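PDB 3IRB: DNA-binding protein from Sulfolobus solfataricus, which is of unknown biochemical function but binds zinc in a ribbon domain joined to an OB-fold domain, and may bind acyl-CoA. Local coordinates for residues A[11-16]-A[88-94]; A[16-20]-A[117-121]; A[32-36]-A[58-62]; A[40-45]-A[136-140]; A[77-81]-A[109-113]. All coordinates share one frame; numbering follows the deposited sequence. Where two conformers were deposited one is given.

Overall arrangement
Contacts 1 and 2 set helix 12-28 on strands of the OB-fold, contacts 3 and 4 hold helix 30-41 to the 58-62 and 136-140 loops, and contact 5 joins two loops. Contacts 1 and 2 share W16, yet they differ: contact 1, at the surface with its centre about 18 Å from that of the chain, depends on a carboxylate at the helix start, while the partly buried contact 2 is apolar and sulfur-aromatic. Contact 3 is the buried one, a proline on a phenylalanine ring; in contact 4 a phenylalanine ring lies against the Schellman turn that ends the helix. Contacts 4 and 5, both partly buried, touch through a backbone bond between I45 and I77.

Contact 1: residues A[11-16]-A[88-94]; sequences GSLLRW and TIIYNDD. With SO4 (sulfate ion), chain D.
D94 grips the start of helix 12-28 with both carboxylate oxygens. L13 N donates to D94 OD1 at 3.0 Å and 162°, L14 N to D94 OD2 at 3.1 Å and 149°, each meeting the syn lone pair of its oxygen, so the carboxylate bridges two adjacent amides. D94 CG lies anti to its own carbonyl carbon, beside the backbone N (chi1 -72°), which brings the carboxylate to the helix start. This is the tight part: a glycine suits the N-cap here, G11 CA lying 3.4 Å from D94 CG. Next to it, I90 CD1 meets L13 CD2 at 3.8 Å and W16 CD1 at 3.9 Å; one methyl serves two helix residues.

The loose side is wet. One water links G11 N to D94 OD2; another joins S12 OG and N92 O. Beyond, a sulfate, probably from the crystallisation liquor, accepts from Y91 N through O1 at 2.8 Å and from N92 N through O3. An alanine in place of D94 would remove both oxygens and would probably leave the amides of L13 and L14 without their protein acceptor. A negative group at the positive end of a helix dipole is probably stabilised there, and its charge should in turn steady the first turn.

Contact 2: residues A[16-20]-A[117-121]; sequences WYDVM and LLCYA
A Met-aromatic contact joins M20, present as selenomethionine, to Y120. The terminal methyl CE stands over the middle of the tyrosine ring, 4.2 Å from its centroid and only 3° off the normal, while SE lies over the same face nearer the hydroxyl end, 3.7 Å from Y120 CZ. The side chain bends at its third torsion (chi3 109°), which turns CE in against the strand backbone, 3.4 Å from L118 O. A long, unbranched and polarisable residue suits this place, since it must span the space between a helix and a sheet and lie against a ring.

The two elements are helix 12-28 and strand 114-123 of the OB-fold sheet, running in nearly opposite directions at 148° with short-segment axes 9.9 Å apart. L118 supplies the aliphatic half of the interface. Its CD2 touches M20 CG at 4.0 Å and, at about a right angle between the side chains, W16 CZ3 at 4.2 Å; V19 CG1 adds a more distant touch to the same methyl.

Y120 reaches past the selenium to the helix surface, where its OH rests 3.8 Å from Y17 CB and in the plane of the Y17 ring, at its edge. M20 O, beyond these groups, accepts a hydrogen bond from W138 NE1.

Contact 3: residues A[32-36]-A[58-62]; sequences AGEQF and VPARS. With SO4 (sulfate ion), chain G.
F36 and P59 make the aromatic contact here, a CH-pi arrangement in which P59 CB sits over the centre of the phenylalanine ring, 3.5 Å from its centroid and 5° off the normal. With CG anti to the backbone N (chi1 -179°), F36 leans its ring out from helix 30-41 so that one face meets the proline. P59 follows a cis peptide bond and is rigid; its compact apolar ring sets CB on the aromatic face.

The aliphatic contacts depend on small residues. A32 CB comes within 3.3 Å of R61 C and 3.6 Å of A60 O, so the helix lies almost directly on the loop backbone; alanine, with a single methyl, suits so close an approach. A60 CB meets A32 CB at 4.1 Å, and S62 CB also reaches that methyl.

The polar groups turn elsewhere: R61 O accepts from S48 OG, and the R61 guanidinium grips a sulfate, probably from the crystallisation liquor, NH2 to O4 at 2.9 Å and NH1 to O2 and O4, with the ion at the edge of the group. The side chain of R61 lies about 6 Å from that of C64, a zinc ligand.

Replacing F36 by alanine would remove the ring and would probably open a gap beside P59. Because no hydrogen bond crosses between the two segments, apolar burial and close fit probably carry this junction to the zinc ribbon.

Contact 4: residues A[40-45]-A[136-140]; sequences LKQNKI and FQWPL
F136 lies against the turn that ends helix 30-41, with one face of its ring against N43. N43 CA stands over the ring centre, 3.7 Å from the centroid and 6° off the normal, and the N43 amide, its plane 20° from that of the ring, brings OD1 to 3.5 Å from F136 CD1. N43 has positive phi (56°), which asparagine tolerates well, and is the C-prime residue of a Schellman motif in which K44 N bonds to G39 O and N43 N to L40 O. The L40 carbonyl oxygen also approaches F136 CB at 3.3 Å. At the far rim of the ring, I45 CD1 touches CE2 near the ring plane. The flat face of F136 thus lies on the N43 backbone and its edge on I45.

Next along the segment, W138 presents its six-membered ring edge: L40 CD1 lies 4.2 Å from W138 CE3, near the ring plane. Beyond the cis peptide bond before P139, L140 returns to the interface, its CD1 4.1 Å from L40 CD1 and its CD2 meeting I45 CD1 tip to tip at 3.9 Å; leucine and isoleucine offer the methyl tips that meet here.

W138 NE1 donates to M20 O of helix 12-28, while L140 pairs by backbone bonding with Y120 of strand 114-123, so the loop before strand 141-144 is wedged between both helices and the sheet.

Contact 5: residues A[77-81]-A[109-113]; sequences INKDE and RFPNI. With SO4 (sulfate ion), chain F.
N78 O accepts a bond from E81 N at 3.1 Å and lies 3.6 Å from F110 CD2 across the contact. The bond closes a short 3-10 turn at K79 and D80. Over one face of the F110 ring, offset toward the rim, stands I77 CG2, 3.8 Å from the centroid and 19° off the normal; the side chains meet at about a right angle. A beta-branched residue is apt here, because its short methyl branch can rest on the ring while the longer branch runs toward I113 CD1. I113 CD1 also nears I77 CG2, though I113 has two conformers and that touch is less certain.

Further along, P111 CD packs 3.3 Å from E81 O and 3.8 Å from E81 CB. P111 and N112 form the corner of a type II turn from F110 to I113: proline suits the first corner position, and asparagine accepts the positive phi of the second. R109, just before the turn, donates NH2 to I113 O at 3.1 Å, tilted 24° from the carbonyl plane. R109 NE binds G115 O, and NH1 makes a weak bond to O1 of a sulfate probably from the crystallisation liquor.

The turn joins strands 98-109 and 114-123, and the other loop leads from strand 69-76 to strand 83-92. I77 N meets I45 O in a backbone bond, and K79 NZ reaches N43 O, linking the pair to the end of helix 30-41.

Contact 1: residues A[11-16]-A[88-94]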
# COMPACT_ATOMS: atom_id res chain seq x y z
N GLY A 11 -2.96 17.19 13.67
CA GLY A 11 -4.20 16.89 12.98
C GLY A 11 -4.17 15.55 12.28
O GLY A 11 -3.22 14.79 12.38
N SER A 12 -5.23 15.28 11.53
CA SER A 12 -5.41 13.98 10.94
C SER A 12 -4.41 13.66 9.81
O SER A 12 -4.09 12.49 9.64
CB SER A 12 -6.86 13.81 10.46
OG SER A 12 -7.15 14.71 9.42
N LEU A 13 -3.94 14.67 9.06
CA LEU A 13 -3.00 14.39 7.98
C LEU A 13 -1.65 13.93 8.60
O LEU A 13 -1.08 12.93 8.18
CB LEU A 13 -2.82 15.55 7.00
CG LEU A 13 -4.01 15.82 6.05
CD1 LEU A 13 -3.89 17.23 5.48
CD2 LEU A 13 -4.09 14.76 4.93
N LEU A 14 -1.24 14.58 9.66
CA LEU A 14 0.03 14.21 10.27
C LEU A 14 -0.14 12.86 10.98
O LEU A 14 0.76 12.03 10.91
CB LEU A 14 0.57 15.24 11.23
CG LEU A 14 1.95 14.88 11.83
CD1 LEU A 14 2.97 14.68 10.76
CD2 LEU A 14 2.43 15.97 12.80
N ARG A 15 -1.29 12.65 11.61
CA ARG A 15 -1.54 11.36 12.26
C ARG A 15 -1.43 10.22 11.26
O ARG A 15 -0.83 9.17 11.56
CB ARG A 15 -2.92 11.33 12.92
CG ARG A 15 -3.25 10.04 13.74
CD ARG A 15 -4.26 9.06 13.05
NE ARG A 15 -4.36 7.76 13.76
CZ ARG A 15 -4.63 6.59 13.18
NH1 ARG A 15 -4.81 6.51 11.87
NH2 ARG A 15 -4.68 5.46 13.91
N TRP A 16 -2.05 10.39 10.10
CA TRP A 16 -2.03 9.34 9.08
C TRP A 16 -0.59 9.18 8.55
O TRP A 16 -0.14 8.07 8.28
CB TRP A 16 -3.07 9.56 7.96
CG TRP A 16 -4.45 9.09 8.34
CD1 TRP A 16 -5.54 9.87 8.62
CD2 TRP A 16 -4.87 7.74 8.54
NE1 TRP A 16 -6.59 9.08 9.00
CE2 TRP A 16 -6.22 7.77 8.93
CE3 TRP A 16 -4.22 6.50 8.42
CZ2 TRP A 16 -6.94 6.61 9.19
CZ3 TRP A 16 -4.94 5.34 8.68
CH2 TRP A 16 -6.29 5.40 9.06
N THR A 88 -11.17 6.36 3.81
CA THR A 88 -11.76 7.49 4.43
C THR A 88 -11.27 8.73 3.70
O THR A 88 -10.41 8.66 2.82
CB THR A 88 -11.50 7.55 5.96
OG1 THR A 88 -12.33 8.58 6.51
CG2 THR A 88 -10.06 7.87 6.28
N ILE A 89 -11.88 9.86 4.02
CA ILE A 89 -11.71 11.11 3.31
C ILE A 89 -11.45 12.17 4.36
O ILE A 89 -12.01 12.14 5.45
CB ILE A 89 -12.95 11.46 2.45
CG1 ILE A 89 -12.70 12.71 1.61
CG2 ILE A 89 -14.20 11.64 3.31
CD1 ILE A 89 -13.88 13.03 0.60
N ILE A 90 -10.53 13.07 4.04
CA ILE A 90 -10.18 14.19 4.87
C ILE A 90 -10.46 15.44 4.07
O ILE A 90 -9.88 15.63 2.99
CB ILE A 90 -8.69 14.13 5.23
CG1 ILE A 90 -8.41 12.88 6.05
CG2 ILE A 90 -8.25 15.39 5.99
CD1 ILE A 90 -6.90 12.60 6.26
N TYR A 91 -11.36 16.28 4.57
CA TYR A 91 -11.85 17.42 3.82
C TYR A 91 -11.03 18.67 4.05
O TYR A 91 -11.03 19.57 3.21
CB TYR A 91 -13.33 17.72 4.19
CG TYR A 91 -14.33 16.68 3.70
CD1 TYR A 91 -14.81 16.71 2.40
CD2 TYR A 91 -14.80 15.67 4.54
CE1 TYR A 91 -15.74 15.74 1.94
CE2 TYR A 91 -15.73 14.70 4.08
CZ TYR A 91 -16.18 14.75 2.79
OH TYR A 91 -17.10 13.79 2.32
N ASN A 92 -10.31 18.74 5.19
CA ASN A 92 -9.61 19.97 5.57
C ASN A 92 -8.17 19.66 5.95
O ASN A 92 -7.87 18.54 6.35
CB ASN A 92 -10.30 20.60 6.78
CG ASN A 92 -11.77 20.95 6.51
OD1 ASN A 92 -12.06 21.90 5.80
ND2 ASN A 92 -12.68 20.23 7.12
N ASP A 93 -7.28 20.63 5.81
CA ASP A 93 -5.91 20.41 6.26
C ASP A 93 -5.85 20.51 7.78
O ASP A 93 -6.88 20.74 8.45
CB ASP A 93 -4.88 21.30 5.51
CG ASP A 93 -4.95 22.77 5.89
OD1 ASP A 93 -5.60 23.13 6.88
OD2 ASP A 93 -4.33 23.58 5.16
N ASP A 94 -4.67 20.33 8.35
CA ASP A 94 -4.57 20.26 9.80
C ASP A 94 -4.76 21.62 10.51
O ASP A 94 -4.88 21.68 11.73
CB ASP A 94 -3.25 19.61 10.20
CG ASP A 94 -3.24 18.12 9.91
OD1 ASP A 94 -4.27 17.60 9.38
OD2 ASP A 94 -2.20 17.46 10.20
S SO4 D . -12.10 16.45 8.14
O1 SO4 D . -12.55 15.63 7.01
O2 SO4 D . -13.16 17.36 8.55
O3 SO4 D . -10.95 17.22 7.65
O4 SO4 D . -11.82 15.57 9.25
O HOH W 1 -0.68 18.49 12.23
O HOH W 2 -6.60 17.31 8.50

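Contact 2: residues A[16-20]-A[117-121]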
# COMPACT_ATOMS: atom_id res chain seq x y z
N TRP A 16 -2.05 10.39 10.10
CA TRP A 16 -2.03 9.34 9.08
C TRP A 16 -0.59 9.18 8.55
O TRP A 16 -0.14 8.07 8.28
CB TRP A 16 -3.07 9.56 7.96
CG TRP A 16 -4.45 9.09 8.34
CD1 TRP A 16 -5.54 9.87 8.62
CD2 TRP A 16 -4.87 7.74 8.54
NE1 TRP A 16 -6.59 9.08 9.00
CE2 TRP A 16 -6.22 7.77 8.93
CE3 TRP A 16 -4.22 6.50 8.42
CZ2 TRP A 16 -6.94 6.61 9.19
CZ3 TRP A 16 -4.94 5.34 8.68
CH2 TRP A 16 -6.29 5.40 9.06
N TYR A 17 0.12 10.28 8.40
CA TYR A 17 1.54 10.19 8.00
C TYR A 17 2.31 9.32 9.02
O TYR A 17 3.07 8.43 8.65
CB TYR A 17 2.15 11.57 7.86
CG TYR A 17 3.61 11.53 7.56
CD1 TYR A 17 4.07 11.14 6.30
CD2 TYR A 17 4.54 11.83 8.54
CE1 TYR A 17 5.43 11.08 6.02
CE2 TYR A 17 5.90 11.79 8.26
CZ TYR A 17 6.33 11.41 7.00
OH TYR A 17 7.67 11.36 6.73
N ASP A 18 2.08 9.58 10.29
CA ASP A 18 2.76 8.86 11.36
C ASP A 18 2.51 7.36 11.32
O ASP A 18 3.44 6.59 11.44
CB ASP A 18 2.36 9.43 12.72
CG ASP A 18 3.00 10.75 13.00
OD1 ASP A 18 3.98 11.11 12.30
OD2 ASP A 18 2.51 11.41 13.92
N VAL A 19 1.25 6.97 11.15
CA VAL A 19 0.87 5.57 11.06
C VAL A 19 1.53 4.91 9.85
O VAL A 19 2.10 3.82 9.96
CB VAL A 19 -0.68 5.42 10.95
CG1 VAL A 19 -1.05 3.99 10.48
CG2 VAL A 19 -1.34 5.79 12.26
N MSE A 20 1.52 5.60 8.71
CA MSE A 20 2.11 5.05 7.49
C MSE A 20 3.63 4.94 7.62
O MSE A 20 4.23 3.99 7.14
CB MSE A 20 1.72 5.90 6.27
CG MSE A 20 0.19 5.90 6.04
SE MSE A 20 -0.52 7.49 5.13
CE MSE A 20 -0.83 6.37 3.62
N LEU A 117 -1.93 -2.11 0.29
CA LEU A 117 -1.07 -0.99 0.53
C LEU A 117 -1.93 0.15 1.05
O LEU A 117 -2.91 0.52 0.39
CB LEU A 117 -0.39 -0.60 -0.78
CG LEU A 117 0.58 -1.66 -1.29
CD1 LEU A 117 1.11 -1.23 -2.65
CD2 LEU A 117 1.69 -1.89 -0.32
N LEU A 118 -1.57 0.69 2.21
CA LEU A 118 -2.19 1.90 2.75
C LEU A 118 -1.57 3.10 2.03
O LEU A 118 -0.37 3.33 2.16
CB LEU A 118 -1.98 1.98 4.26
CG LEU A 118 -2.78 2.97 5.08
CD1 LEU A 118 -4.29 2.75 4.91
CD2 LEU A 118 -2.34 2.86 6.54
N CYS A 119 -2.40 3.82 1.28
CA CYS A 119 -1.96 4.84 0.36
C CYS A 119 -2.75 6.10 0.52
O CYS A 119 -3.88 6.11 1.02
CB CYS A 119 -2.18 4.35 -1.10
SG CYS A 119 -1.32 2.87 -1.59
N TYR A 120 -2.16 7.20 0.04
CA TYR A 120 -2.90 8.39 -0.29
C TYR A 120 -3.54 8.26 -1.66
O TYR A 120 -2.89 7.78 -2.60
CB TYR A 120 -1.95 9.58 -0.37
CG TYR A 120 -1.31 9.95 0.92
CD1 TYR A 120 -2.08 10.41 1.99
CD2 TYR A 120 0.07 9.89 1.06
CE1 TYR A 120 -1.47 10.80 3.18
CE2 TYR A 120 0.67 10.27 2.22
CZ TYR A 120 -0.08 10.72 3.28
OH TYR A 120 0.58 11.11 4.41
N ALA A 121 -4.79 8.68 -1.78
CA ALA A 121 -5.52 8.63 -3.05
C ALA A 121 -6.13 9.99 -3.31
O ALA A 121 -6.52 10.69 -2.37
CB ALA A 121 -6.62 7.53 -3.01

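Contact 3: residues A[32-36]-A[58-62]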
# COMPACT_ATOMS: atom_id res chain seq x y z
N ALA A 32 12.67 -9.88 2.69
CA ALA A 32 11.46 -9.59 1.90
C ALA A 32 11.17 -8.10 1.88
O ALA A 32 10.87 -7.52 0.83
CB ALA A 32 10.25 -10.39 2.44
N GLY A 33 11.29 -7.47 3.04
CA GLY A 33 11.26 -6.04 3.18
C GLY A 33 12.23 -5.34 2.26
O GLY A 33 11.86 -4.37 1.60
N GLU A 34 13.45 -5.85 2.19
CA GLU A 34 14.46 -5.28 1.32
C GLU A 34 14.03 -5.40 -0.16
O GLU A 34 14.13 -4.43 -0.89
CB GLU A 34 15.85 -5.89 1.58
N GLN A 35 13.51 -6.56 -0.57
CA GLN A 35 13.01 -6.75 -1.94
C GLN A 35 11.89 -5.78 -2.23
O GLN A 35 11.83 -5.19 -3.30
CB GLN A 35 12.45 -8.16 -2.16
CG GLN A 35 13.47 -9.27 -2.35
CD GLN A 35 14.42 -9.01 -3.51
OE1 GLN A 35 14.00 -8.85 -4.66
NE2 GLN A 35 15.71 -8.95 -3.21
N PHE A 36 10.97 -5.65 -1.30
CA PHE A 36 9.85 -4.73 -1.50
C PHE A 36 10.32 -3.30 -1.75
O PHE A 36 9.92 -2.68 -2.73
CB PHE A 36 8.89 -4.78 -0.32
CG PHE A 36 7.72 -3.88 -0.49
CD1 PHE A 36 6.73 -4.17 -1.43
CD2 PHE A 36 7.62 -2.72 0.27
CE1 PHE A 36 5.66 -3.30 -1.59
CE2 PHE A 36 6.56 -1.87 0.13
CZ PHE A 36 5.58 -2.13 -0.80
N VAL A 58 1.40 -8.93 -0.29
CA VAL A 58 1.96 -7.61 -0.54
C VAL A 58 1.74 -6.77 0.74
O VAL A 58 0.68 -6.85 1.34
CB VAL A 58 1.31 -6.95 -1.78
CG1 VAL A 58 -0.17 -6.57 -1.54
CG2 VAL A 58 2.16 -5.76 -2.26
N PRO A 59 2.78 -6.04 1.20
CA PRO A 59 4.18 -6.07 0.76
C PRO A 59 4.77 -7.47 0.96
O PRO A 59 4.21 -8.28 1.72
CB PRO A 59 4.88 -5.05 1.66
CG PRO A 59 3.75 -4.12 2.11
CD PRO A 59 2.54 -5.00 2.22
N ALA A 60 5.82 -7.77 0.22
CA ALA A 60 6.48 -9.07 0.32
C ALA A 60 6.78 -9.43 1.77
O ALA A 60 7.16 -8.58 2.58
CB ALA A 60 7.75 -9.06 -0.48
N ARG A 61 6.64 -10.70 2.11
CA ARG A 61 7.00 -11.13 3.43
C ARG A 61 7.78 -12.42 3.41
O ARG A 61 7.73 -13.17 2.45
CB ARG A 61 5.76 -11.19 4.34
CG ARG A 61 4.75 -12.20 3.99
CD ARG A 61 3.65 -12.22 5.07
NE ARG A 61 2.66 -11.16 4.96
CZ ARG A 61 1.49 -11.16 5.59
NH1 ARG A 61 1.14 -12.18 6.38
NH2 ARG A 61 0.64 -10.16 5.43
N SER A 62 8.53 -12.66 4.47
CA SER A 62 9.51 -13.73 4.47
C SER A 62 8.99 -15.00 5.16
O SER A 62 9.66 -16.01 5.18
CB SER A 62 10.79 -13.21 5.11
OG SER A 62 10.52 -12.82 6.44
S SO4 G . -2.03 -11.79 8.20
O1 SO4 G . -3.20 -12.54 7.76
O2 SO4 G . -0.98 -12.75 8.60
O3 SO4 G . -2.39 -10.92 9.30
O4 SO4 G . -1.59 -10.94 7.12

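Contact 4: residues A[40-45]-A[136-140]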
# COMPACT_ATOMS: atom_id res chain seq x y z
N LEU A 40 10.18 -0.80 -5.12
CA LEU A 40 9.57 0.53 -5.22
C LEU A 40 10.50 1.53 -5.92
O LEU A 40 10.05 2.39 -6.71
CB LEU A 40 9.20 1.05 -3.84
CG LEU A 40 8.03 0.39 -3.11
CD1 LEU A 40 7.78 1.09 -1.78
CD2 LEU A 40 6.74 0.29 -3.94
N LYS A 41 11.80 1.42 -5.64
CA LYS A 41 12.81 2.24 -6.32
C LYS A 41 12.84 1.99 -7.82
O LYS A 41 13.27 2.86 -8.57
CB LYS A 41 14.22 2.01 -5.72
CG LYS A 41 14.37 2.47 -4.24
CD LYS A 41 15.78 2.14 -3.66
N GLN A 42 12.38 0.83 -8.27
CA GLN A 42 12.31 0.55 -9.71
C GLN A 42 10.89 0.69 -10.29
O GLN A 42 10.61 0.15 -11.36
CB GLN A 42 12.82 -0.87 -9.95
CG GLN A 42 14.24 -1.13 -9.46
CD GLN A 42 14.61 -2.60 -9.56
OE1 GLN A 42 14.86 -3.26 -8.54
NE2 GLN A 42 14.61 -3.14 -10.77
N ASN A 43 10.00 1.38 -9.58
CA ASN A 43 8.58 1.47 -9.95
C ASN A 43 7.89 0.11 -10.09
O ASN A 43 7.11 -0.10 -11.01
CB ASN A 43 8.40 2.31 -11.22
CG ASN A 43 8.91 3.73 -11.07
OD1 ASN A 43 9.23 4.18 -9.97
ND2 ASN A 43 9.00 4.44 -12.17
N LYS A 44 8.19 -0.81 -9.18
CA LYS A 44 7.51 -2.10 -9.15
C LYS A 44 6.93 -2.35 -7.80
O LYS A 44 7.43 -1.84 -6.79
CB LYS A 44 8.49 -3.22 -9.47
CG LYS A 44 9.13 -3.08 -10.86
CD LYS A 44 10.15 -4.18 -11.10
CE LYS A 44 10.74 -4.09 -12.51
NZ LYS A 44 11.85 -5.07 -12.69
N ILE A 45 5.87 -3.16 -7.78
CA ILE A 45 5.25 -3.65 -6.56
C ILE A 45 5.64 -5.12 -6.47
O ILE A 45 5.21 -5.95 -7.31
CB ILE A 45 3.72 -3.53 -6.62
CG1 ILE A 45 3.30 -2.06 -6.82
CG2 ILE A 45 3.11 -4.15 -5.40
CD1 ILE A 45 3.81 -1.13 -5.75
N PHE A 136 5.88 5.96 -6.18
CA PHE A 136 6.31 4.74 -5.50
C PHE A 136 7.18 5.05 -4.26
O PHE A 136 7.72 4.14 -3.64
CB PHE A 136 7.10 3.88 -6.50
CG PHE A 136 6.25 3.34 -7.62
CD1 PHE A 136 5.97 4.12 -8.73
CD2 PHE A 136 5.72 2.06 -7.55
CE1 PHE A 136 5.18 3.63 -9.77
CE2 PHE A 136 4.90 1.56 -8.57
CZ PHE A 136 4.65 2.36 -9.69
N GLN A 137 7.35 6.32 -3.90
CA GLN A 137 7.95 6.64 -2.61
C GLN A 137 6.90 6.34 -1.55
O GLN A 137 5.72 6.51 -1.78
CB GLN A 137 8.35 8.10 -2.56
CG GLN A 137 9.01 8.55 -1.27
CD GLN A 137 9.38 10.04 -1.29
OE1 GLN A 137 9.57 10.65 -2.35
NE2 GLN A 137 9.46 10.64 -0.10
N TRP A 138 7.33 5.86 -0.39
CA TRP A 138 6.40 5.51 0.68
C TRP A 138 6.03 6.74 1.51
O TRP A 138 6.91 7.54 1.83
CB TRP A 138 7.04 4.46 1.57
CG TRP A 138 6.14 3.92 2.57
CD1 TRP A 138 5.85 4.45 3.78
CD2 TRP A 138 5.38 2.74 2.45
NE1 TRP A 138 4.96 3.67 4.43
CE2 TRP A 138 4.63 2.61 3.62
CE3 TRP A 138 5.21 1.80 1.43
CZ2 TRP A 138 3.76 1.55 3.83
CZ3 TRP A 138 4.36 0.76 1.64
CH2 TRP A 138 3.62 0.64 2.82
N PRO A 139 4.74 6.90 1.87
CA PRO A 139 3.58 6.14 1.50
C PRO A 139 3.21 6.44 0.07
O PRO A 139 3.35 7.58 -0.37
CB PRO A 139 2.47 6.68 2.42
CG PRO A 139 3.06 7.59 3.30
CD PRO A 139 4.41 7.95 2.85
N LEU A 140 2.77 5.43 -0.64
CA LEU A 140 2.42 5.58 -2.05
C LEU A 140 1.25 6.56 -2.27
O LEU A 140 0.38 6.75 -1.40
CB LEU A 140 2.10 4.25 -2.70
CG LEU A 140 3.33 3.41 -3.13
CD1 LEU A 140 4.09 2.94 -1.94
CD2 LEU A 140 2.95 2.19 -4.00

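Contact 5: residues A[77-81]-A[109-113]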
# COMPACT_ATOMS: atom_id res chain seq x y z
N ILE A 77 3.96 -7.93 -8.91
CA ILE A 77 2.53 -7.79 -8.94
C ILE A 77 2.14 -6.89 -10.12
O ILE A 77 2.83 -5.94 -10.42
CB ILE A 77 2.07 -7.32 -7.55
CG1 ILE A 77 2.21 -8.53 -6.61
CG2 ILE A 77 0.63 -6.82 -7.51
CD1 ILE A 77 2.16 -8.18 -5.24
N ASN A 78 1.05 -7.21 -10.80
CA ASN A 78 0.54 -6.35 -11.87
C ASN A 78 -0.02 -5.06 -11.31
O ASN A 78 -1.16 -5.01 -10.79
CB ASN A 78 -0.53 -7.07 -12.69
CG ASN A 78 -0.94 -6.31 -13.94
OD1 ASN A 78 -0.73 -5.10 -14.05
ND2 ASN A 78 -1.54 -7.02 -14.89
N LYS A 79 0.74 -3.99 -11.48
CA LYS A 79 0.36 -2.71 -10.90
C LYS A 79 -0.90 -2.15 -11.54
O LYS A 79 -1.70 -1.47 -10.88
CB LYS A 79 1.54 -1.70 -10.89
CG LYS A 79 2.59 -1.85 -11.93
CD LYS A 79 3.64 -0.75 -11.81
CE LYS A 79 4.55 -0.73 -12.99
NZ LYS A 79 5.22 0.58 -13.12
N ASP A 80 -1.13 -2.49 -12.81
CA ASP A 80 -2.31 -2.05 -13.50
C ASP A 80 -3.62 -2.62 -12.94
O ASP A 80 -4.68 -2.22 -13.39
CB ASP A 80 -2.23 -2.41 -14.99
CG ASP A 80 -1.04 -1.76 -15.70
OD1 ASP A 80 -0.47 -0.77 -15.20
OD2 ASP A 80 -0.69 -2.26 -16.80
N GLU A 81 -3.57 -3.56 -12.00
CA GLU A 81 -4.80 -4.13 -11.45
C GLU A 81 -5.16 -3.62 -10.06
O GLU A 81 -6.08 -4.18 -9.42
CB GLU A 81 -4.69 -5.66 -11.43
CG GLU A 81 -4.58 -6.26 -12.81
CD GLU A 81 -4.54 -7.78 -12.80
OE1 GLU A 81 -4.30 -8.38 -11.73
OE2 GLU A 81 -4.74 -8.37 -13.88
N ARG A 109 -5.75 -2.63 -3.02
CA ARG A 109 -5.50 -4.08 -3.14
C ARG A 109 -5.34 -4.50 -4.58
O ARG A 109 -5.57 -3.72 -5.50
CB ARG A 109 -6.62 -4.88 -2.51
CG ARG A 109 -6.73 -4.68 -0.97
CD ARG A 109 -7.66 -5.68 -0.34
NE ARG A 109 -7.01 -6.99 -0.29
CZ ARG A 109 -7.60 -8.12 0.04
NH1 ARG A 109 -8.89 -8.15 0.37
NH2 ARG A 109 -6.90 -9.25 0.04
N PHE A 110 -4.99 -5.76 -4.76
CA PHE A 110 -4.82 -6.35 -6.08
C PHE A 110 -5.57 -7.68 -6.05
O PHE A 110 -5.47 -8.40 -5.06
CB PHE A 110 -3.34 -6.60 -6.37
CG PHE A 110 -2.49 -5.37 -6.24
CD1 PHE A 110 -1.99 -5.00 -5.03
CD2 PHE A 110 -2.23 -4.58 -7.35
CE1 PHE A 110 -1.24 -3.85 -4.90
CE2 PHE A 110 -1.47 -3.43 -7.23
CZ PHE A 110 -0.98 -3.06 -5.99
N PRO A 111 -6.29 -8.01 -7.13
CA PRO A 111 -7.06 -9.26 -7.16
C PRO A 111 -6.20 -10.49 -6.83
O PRO A 111 -5.11 -10.64 -7.36
CB PRO A 111 -7.55 -9.35 -8.61
CG PRO A 111 -7.19 -8.09 -9.27
CD PRO A 111 -6.33 -7.27 -8.39
N ASN A 112 -6.69 -11.31 -5.91
CA ASN A 112 -6.11 -12.62 -5.56
C ASN A 112 -4.78 -12.52 -4.82
O ASN A 112 -4.05 -13.52 -4.71
CB ASN A 112 -5.99 -13.52 -6.80
CG ASN A 112 -7.30 -13.64 -7.55
OD1 ASN A 112 -8.36 -13.76 -6.93
ND2 ASN A 112 -7.24 -13.60 -8.87
N ILE A 113 -4.50 -11.32 -4.31
CA ILE A 113 -3.28 -11.09 -3.53
C ILE A 113 -3.67 -10.70 -2.12
O ILE A 113 -4.54 -9.84 -1.91
CB ILE A 113 -2.42 -10.01 -4.21
CG1 ILE A 113 -1.82 -10.61 -5.48
CG2 ILE A 113 -1.31 -9.53 -3.26
CD1 ILE A 113 -1.59 -9.62 -6.57
S SO4 F . -10.03 -6.54 3.33
O1 SO4 F . -10.44 -6.47 1.93
O2 SO4 F . -10.08 -5.21 3.94
O3 SO4 F . -8.65 -7.04 3.38
O4 SO4 F . -10.97 -7.45 4.01